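Local coordinates for endo-pectate lyase (Erwinia chrysanthemi, PDB 3B8Y), which probably cleaves polygalacturonate and pectins, including highly methylated ones, within the chain by elimination, with calcium as cofactor, at residues Ala197-Lys202 with His228-Ser233; Val283-Gly288 with Thr331-Val336. All coordinates share one frame; numbering follows the deposited sequence.

How the contacts relate
Both contacts lie where strands of the parallel beta-helix run out into turns, on the same side of the chain's centre, with their centres about 16 Å apart and no touch between them. Contact 1 links 197-202 to 228-233 through backbone and hydroxyl hydrogen bonds, carries on the parallel pairing of two neighbouring strands and reaches a bound galacturonate. Contact 2 joins 283-288 to 331-336, away from the metal-binding residues; packing alone links its segments directly, and the C309-C334 disulfide, with one cysteine in 331-336, and the carboxylate of E311 outside both segments add indirect ties. Both are partly buried, contact 1 running out to exposed K202 and N232 and burying nearly twice the area, 409 against 215 Å².

Contact 1: residues Ala197-Lys202 with His228-Ser233; sequences ATNNGK and HNSKNS. With ADA (alpha-D-galactopyranuronic acid), chain C.
S230 OG donates to G201 O at 2.6 Å, the shortest bond between the two segments. N199 O takes N229 N at 3.0 Å and S230 N at 3.2 Å, the second nearly straight, so two successive amides grip one oxygen where the parallel pairing gives way to a turn. N199 OD1 accepts from G201 N in an Asx turn. N199 and H228 both carry CG anti to the backbone N (chi1 -175° and -155°), which lays them side by side; N199 CB sits over the H228 ring face, 4.2 Å from its centroid, as a CH-pi contact. N199 ND2 lies over the same face toward its rim, amide and ring planes 42° apart, and bonds to T235 OG1. The ring's rotation is fixed at both nitrogens, by S233 OG, 2.7 Å from H228 NE2, and by W251 NE1 on H228 ND1. At the outer end N229 ND2 reaches O6B of the galacturonate at 3.0 Å, with T198 CG2 3.4 Å from that same ND2; D256 and K317 also bind this sugar. In the beta-helix, strand 195-199 runs between strands 175-179 and 224-228, and R264 donates to the backbone oxygens of N229 and S230.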
loop_
_atom_site.group_PDB
_atom_site.type_symbol
_atom_site.label_atom_id
_atom_site.label_comp_id
_atom_site.label_asym_id
_atom_site.label_seq_id
_atom_site.Cartn_x
_atom_site.Cartn_y
_atom_site.Cartn_z
ATOM N N ALA A 197 -6.058 4.158 -4.006
ATOM C CA ALA A 197 -5.506 4.091 -5.346
ATOM C C ALA A 197 -6.506 3.330 -6.177
ATOM O O ALA A 197 -7.100 2.366 -5.702
ATOM C CB ALA A 197 -4.160 3.356 -5.338
ATOM N N THR A 198 -6.686 3.782 -7.414
ATOM C CA THR A 198 -7.625 3.180 -8.340
ATOM C C THR A 198 -6.911 2.781 -9.622
ATOM O O THR A 198 -6.162 3.564 -10.216
ATOM C CB THR A 198 -8.796 4.160 -8.651
ATOM O OG1 THR A 198 -9.498 4.452 -7.440
ATOM C CG2 THR A 198 -9.779 3.566 -9.640
ATOM N N ASN A 199 -7.100 1.527 -10.006
ATOM C CA ASN A 199 -6.492 1.008 -11.211
ATOM C C ASN A 199 -7.503 1.131 -12.340
ATOM O O ASN A 199 -8.470 0.375 -12.386
ATOM C CB ASN A 199 -6.107 -0.464 -11.011
ATOM C CG ASN A 199 -5.353 -1.055 -12.196
ATOM O OD1 ASN A 199 -5.037 -0.368 -13.164
ATOM N ND2 ASN A 199 -5.038 -2.337 -12.102
ATOM N N ASN A 200 -7.325 2.156 -13.174
ATOM C CA ASN A 200 -8.163 2.390 -14.354
ATOM C C ASN A 200 -7.218 2.167 -15.546
ATOM O O ASN A 200 -7.493 2.611 -16.661
ATOM C CB ASN A 200 -8.667 3.847 -14.422
ATOM C CG ASN A 200 -9.705 4.191 -13.348
ATOM O OD1 ASN A 200 -9.609 5.239 -12.693
ATOM N ND2 ASN A 200 -10.714 3.349 -13.198
ATOM N N GLY A 201 -6.081 1.518 -15.292
ATOM C CA GLY A 201 -5.111 1.287 -16.346
ATOM C C GLY A 201 -4.817 -0.160 -16.677
ATOM O O GLY A 201 -5.674 -1.027 -16.560
ATOM N N LYS A 202 -3.582 -0.418 -17.085
ATOM C CA LYS A 202 -3.152 -1.756 -17.465
ATOM C C LYS A 202 -2.538 -2.502 -16.284
ATOM O O LYS A 202 -2.919 -3.634 -15.996
ATOM C CB LYS A 202 -2.153 -1.674 -18.634
ATOM C CG LYS A 202 -1.818 -3.015 -19.254
ATOM C CD LYS A 202 -2.990 -3.566 -20.057
ATOM C CE LYS A 202 -2.732 -5.019 -20.460
ATOM N NZ LYS A 202 -3.631 -5.477 -21.552
ATOM N N HIS A 228 -10.132 -1.583 -8.306
ATOM C CA HIS A 228 -9.767 -2.023 -9.659
ATOM C C HIS A 228 -10.992 -1.935 -10.566
ATOM O O HIS A 228 -11.932 -2.714 -10.411
ATOM C CB HIS A 228 -9.292 -3.472 -9.577
ATOM C CG HIS A 228 -8.373 -3.886 -10.681
ATOM N ND1 HIS A 228 -7.278 -4.696 -10.461
ATOM C CD2 HIS A 228 -8.429 -3.682 -12.016
ATOM C CE1 HIS A 228 -6.708 -4.981 -11.618
ATOM N NE2 HIS A 228 -7.387 -4.376 -12.576
ATOM N N ASN A 229 -10.980 -0.990 -11.502
ATOM C CA ASN A 229 -12.111 -0.789 -12.413
ATOM C C ASN A 229 -11.834 -1.166 -13.871
ATOM O O ASN A 229 -12.755 -1.493 -14.608
ATOM C CB ASN A 229 -12.598 0.659 -12.360
ATOM C CG ASN A 229 -13.015 1.086 -10.971
ATOM O OD1 ASN A 229 -13.535 0.297 -10.192
ATOM N ND2 ASN A 229 -12.765 2.346 -10.648
ATOM N N SER A 230 -10.583 -1.049 -14.310
ATOM C CA SER A 230 -10.232 -1.412 -15.685
ATOM C C SER A 230 -10.276 -2.938 -15.834
ATOM O O SER A 230 -10.246 -3.663 -14.840
ATOM C CB SER A 230 -8.839 -0.883 -16.040
ATOM O OG SER A 230 -7.868 -1.390 -15.141
ATOM N N LYS A 231 -10.366 -3.415 -17.072
ATOM C CA LYS A 231 -10.428 -4.853 -17.347
ATOM C C LYS A 231 -9.159 -5.308 -18.067
ATOM O O LYS A 231 -8.470 -4.492 -18.684
ATOM C CB LYS A 231 -11.660 -5.164 -18.201
ATOM C CG LYS A 231 -12.949 -4.579 -17.648
ATOM C CD LYS A 231 -14.075 -4.714 -18.652
ATOM C CE LYS A 231 -15.194 -3.713 -18.394
ATOM N NZ LYS A 231 -16.192 -3.729 -19.516
ATOM N N ASN A 232 -8.861 -6.607 -18.007
ATOM C CA ASN A 232 -7.658 -7.160 -18.637
ATOM C C ASN A 232 -6.435 -6.473 -18.033
ATOM O O ASN A 232 -5.425 -6.263 -18.707
ATOM C CB ASN A 232 -7.672 -6.922 -20.157
ATOM C CG ASN A 232 -8.751 -7.710 -20.862
ATOM O OD1 ASN A 232 -8.864 -8.927 -20.683
ATOM N ND2 ASN A 232 -9.552 -7.021 -21.679
ATOM N N SER A 233 -6.543 -6.144 -16.751
ATOM C CA SER A 233 -5.497 -5.437 -16.033
ATOM C C SER A 233 -5.105 -6.110 -14.729
ATOM O O SER A 233 -5.853 -6.921 -14.184
ATOM C CB SER A 233 -5.946 -4.006 -15.777
ATOM O OG SER A 233 -7.275 -3.990 -15.292
HETATM C C1 ADA C . -18.480 2.025 -5.943
HETATM C C2 ADA C . -19.247 2.346 -7.232
HETATM C C3 ADA C . -18.441 1.821 -8.398
HETATM C C4 ADA C . -17.082 2.519 -8.387
HETATM C C5 ADA C . -16.391 2.237 -7.064
HETATM C C6 ADA C . -15.059 2.955 -7.021
HETATM O O2 ADA C . -20.517 1.704 -7.214
HETATM O O3 ADA C . -19.122 2.095 -9.620
HETATM O O4 ADA C . -17.203 3.939 -8.591
HETATM O O5 ADA C . -17.192 2.667 -5.940
HETATM O O6B ADA C . -14.140 2.739 -7.979
HETATM O O6A ADA C . -14.826 3.738 -6.125
#

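Contact 2: residues Val283-Gly288 with Thr331-Val336; sequences VNRNYG and TTNCKV
C334, whose SG lies 3.9 Å from V283 CG2, is steadied by T331 OG1, which accepts a hydrogen bond from C334 N at 3.0 Å in an ST motif and also bonds to OE1 of E311. E311 lies outside both segments; its other oxygen, OE2, forms a salt bridge with R285 NH2, so this acid ties the two together indirectly. Between the segments the centre of the packing is N333. With CG anti to its carbonyl carbon and beside the backbone N (chi1 -54°), it brings its amide against the base of R285, N333 CG standing 3.4 Å from R285 CB. The two side chains cross at about a right angle. R285 extends from CG to NE and carries its guanidinium away from N333, to E311 and, by a cation-pi contact, Y325. In the right-handed parallel beta-helix of this family, strand 276-284 pairs with strand 309-312, which the C309-C334 disulfide joins to 331-336. Segment 283-288 leaves its strand through a type I turn, R285 to G288, closed by G288 N on R285 O at 3.0 Å. Deeper in, V283 CG1 approaches N333 O at 3.8 Å, and W251 and A291 pack on V283.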
loop_
_atom_site.group_PDB
_atom_site.type_symbol
_atom_site.label_atom_id
_atom_site.label_comp_id
_atom_site.label_asym_id
_atom_site.label_seq_id
_atom_site.Cartn_x
_atom_site.Cartn_y
_atom_site.Cartn_z
ATOM N N VAL A 283 -13.174 -10.818 -5.532
ATOM C CA VAL A 283 -13.150 -11.130 -6.956
ATOM C C VAL A 283 -14.545 -11.444 -7.480
ATOM O O VAL A 283 -15.383 -11.987 -6.761
ATOM C CB VAL A 283 -12.250 -12.380 -7.286
ATOM C CG1 VAL A 283 -10.782 -12.075 -7.077
ATOM C CG2 VAL A 283 -12.655 -13.584 -6.446
ATOM N N ASN A 284 -14.799 -11.061 -8.726
ATOM C CA ASN A 284 -16.061 -11.378 -9.383
ATOM C C ASN A 284 -15.729 -12.652 -10.141
ATOM O O ASN A 284 -14.972 -12.615 -11.103
ATOM C CB ASN A 284 -16.450 -10.280 -10.367
ATOM C CG ASN A 284 -16.698 -8.969 -9.683
ATOM O OD1 ASN A 284 -17.286 -8.925 -8.600
ATOM N ND2 ASN A 284 -16.232 -7.886 -10.293
ATOM N N ARG A 285 -16.234 -13.790 -9.689
ATOM C CA ARG A 285 -15.898 -15.021 -10.391
ATOM C C ARG A 285 -16.581 -15.178 -11.740
ATOM O O ARG A 285 -15.973 -15.685 -12.685
ATOM C CB ARG A 285 -16.085 -16.257 -9.513
ATOM C CG ARG A 285 -17.491 -16.698 -9.249
ATOM C CD ARG A 285 -17.464 -18.163 -8.822
ATOM N NE ARG A 285 -18.790 -18.667 -8.486
ATOM C CZ ARG A 285 -19.192 -18.969 -7.254
ATOM N NH1 ARG A 285 -20.427 -19.409 -7.061
ATOM N NH2 ARG A 285 -18.371 -18.831 -6.219
ATOM N N ASN A 286 -17.809 -14.677 -11.849
ATOM C CA ASN A 286 -18.562 -14.753 -13.098
ATOM C C ASN A 286 -17.867 -13.973 -14.207
ATOM O O ASN A 286 -18.112 -14.215 -15.386
ATOM C CB ASN A 286 -19.999 -14.237 -12.907
ATOM C CG ASN A 286 -20.048 -12.814 -12.373
ATOM O OD1 ASN A 286 -19.382 -12.483 -11.389
ATOM N ND2 ASN A 286 -20.850 -11.964 -13.018
ATOM N N TYR A 287 -16.999 -13.040 -13.819
ATOM C CA TYR A 287 -16.260 -12.220 -14.778
ATOM C C TYR A 287 -14.833 -12.704 -15.065
ATOM O O TYR A 287 -14.115 -12.063 -15.826
ATOM C CB TYR A 287 -16.222 -10.757 -14.325
ATOM C CG TYR A 287 -17.540 -10.015 -14.416
ATOM C CD1 TYR A 287 -17.767 -8.880 -13.635
ATOM C CD2 TYR A 287 -18.551 -10.419 -15.300
ATOM C CE1 TYR A 287 -18.946 -8.161 -13.727
ATOM C CE2 TYR A 287 -19.753 -9.700 -15.396
ATOM C CZ TYR A 287 -19.936 -8.570 -14.604
ATOM O OH TYR A 287 -21.096 -7.833 -14.670
ATOM N N GLY A 288 -14.413 -13.797 -14.428
ATOM C CA GLY A 288 -13.079 -14.343 -14.664
ATOM C C GLY A 288 -11.924 -13.785 -13.837
ATOM O O GLY A 288 -10.756 -14.050 -14.133
ATOM N N THR A 331 -9.190 -21.891 -5.333
ATOM C CA THR A 331 -10.222 -22.043 -6.350
ATOM C C THR A 331 -9.719 -21.345 -7.614
ATOM O O THR A 331 -8.675 -20.678 -7.598
ATOM C CB THR A 331 -11.594 -21.442 -5.915
ATOM O OG1 THR A 331 -11.460 -20.035 -5.672
ATOM C CG2 THR A 331 -12.111 -22.125 -4.648
ATOM N N THR A 332 -10.459 -21.499 -8.705
ATOM C CA THR A 332 -10.091 -20.896 -9.984
ATOM C C THR A 332 -9.963 -19.378 -9.913
ATOM O O THR A 332 -9.111 -18.788 -10.574
ATOM C CB THR A 332 -11.104 -21.290 -11.082
ATOM O OG1 THR A 332 -11.099 -22.714 -11.238
ATOM C CG2 THR A 332 -10.744 -20.652 -12.421
ATOM N N ASN A 333 -10.775 -18.750 -9.072
ATOM C CA ASN A 333 -10.746 -17.297 -8.944
ATOM C C ASN A 333 -9.999 -16.793 -7.694
ATOM O O ASN A 333 -9.579 -15.636 -7.639
ATOM C CB ASN A 333 -12.177 -16.754 -9.005
ATOM C CG ASN A 333 -12.926 -17.228 -10.255
ATOM O OD1 ASN A 333 -12.783 -16.661 -11.339
ATOM N ND2 ASN A 333 -13.714 -18.286 -10.102
ATOM N N CYS A 334 -9.849 -17.671 -6.702
ATOM C CA CYS A 334 -9.145 -17.353 -5.467
ATOM C C CYS A 334 -7.921 -18.263 -5.299
ATOM O O CYS A 334 -7.983 -19.277 -4.605
ATOM C CB CYS A 334 -10.072 -17.528 -4.265
ATOM S SG CYS A 334 -11.101 -16.091 -3.869
ATOM N N LYS A 335 -6.815 -17.908 -5.946
ATOM C CA LYS A 335 -5.591 -18.704 -5.858
ATOM C C LYS A 335 -4.712 -18.350 -4.659
ATOM O O LYS A 335 -3.681 -17.676 -4.783
ATOM C CB LYS A 335 -4.808 -18.614 -7.163
ATOM C CG LYS A 335 -5.458 -19.380 -8.301
ATOM C CD LYS A 335 -5.457 -20.886 -8.024
ATOM C CE LYS A 335 -6.176 -21.660 -9.126
ATOM N NZ LYS A 335 -5.674 -21.367 -10.503
ATOM N N VAL A 336 -5.146 -18.813 -3.494
ATOM C CA VAL A 336 -4.439 -18.584 -2.248
ATOM C C VAL A 336 -4.623 -19.768 -1.294
ATOM O O VAL A 336 -5.745 -20.209 -1.033
ATOM C CB VAL A 336 -4.896 -17.268 -1.554
ATOM C CG1 VAL A 336 -6.401 -17.232 -1.401
ATOM C CG2 VAL A 336 -4.245 -17.139 -0.196
#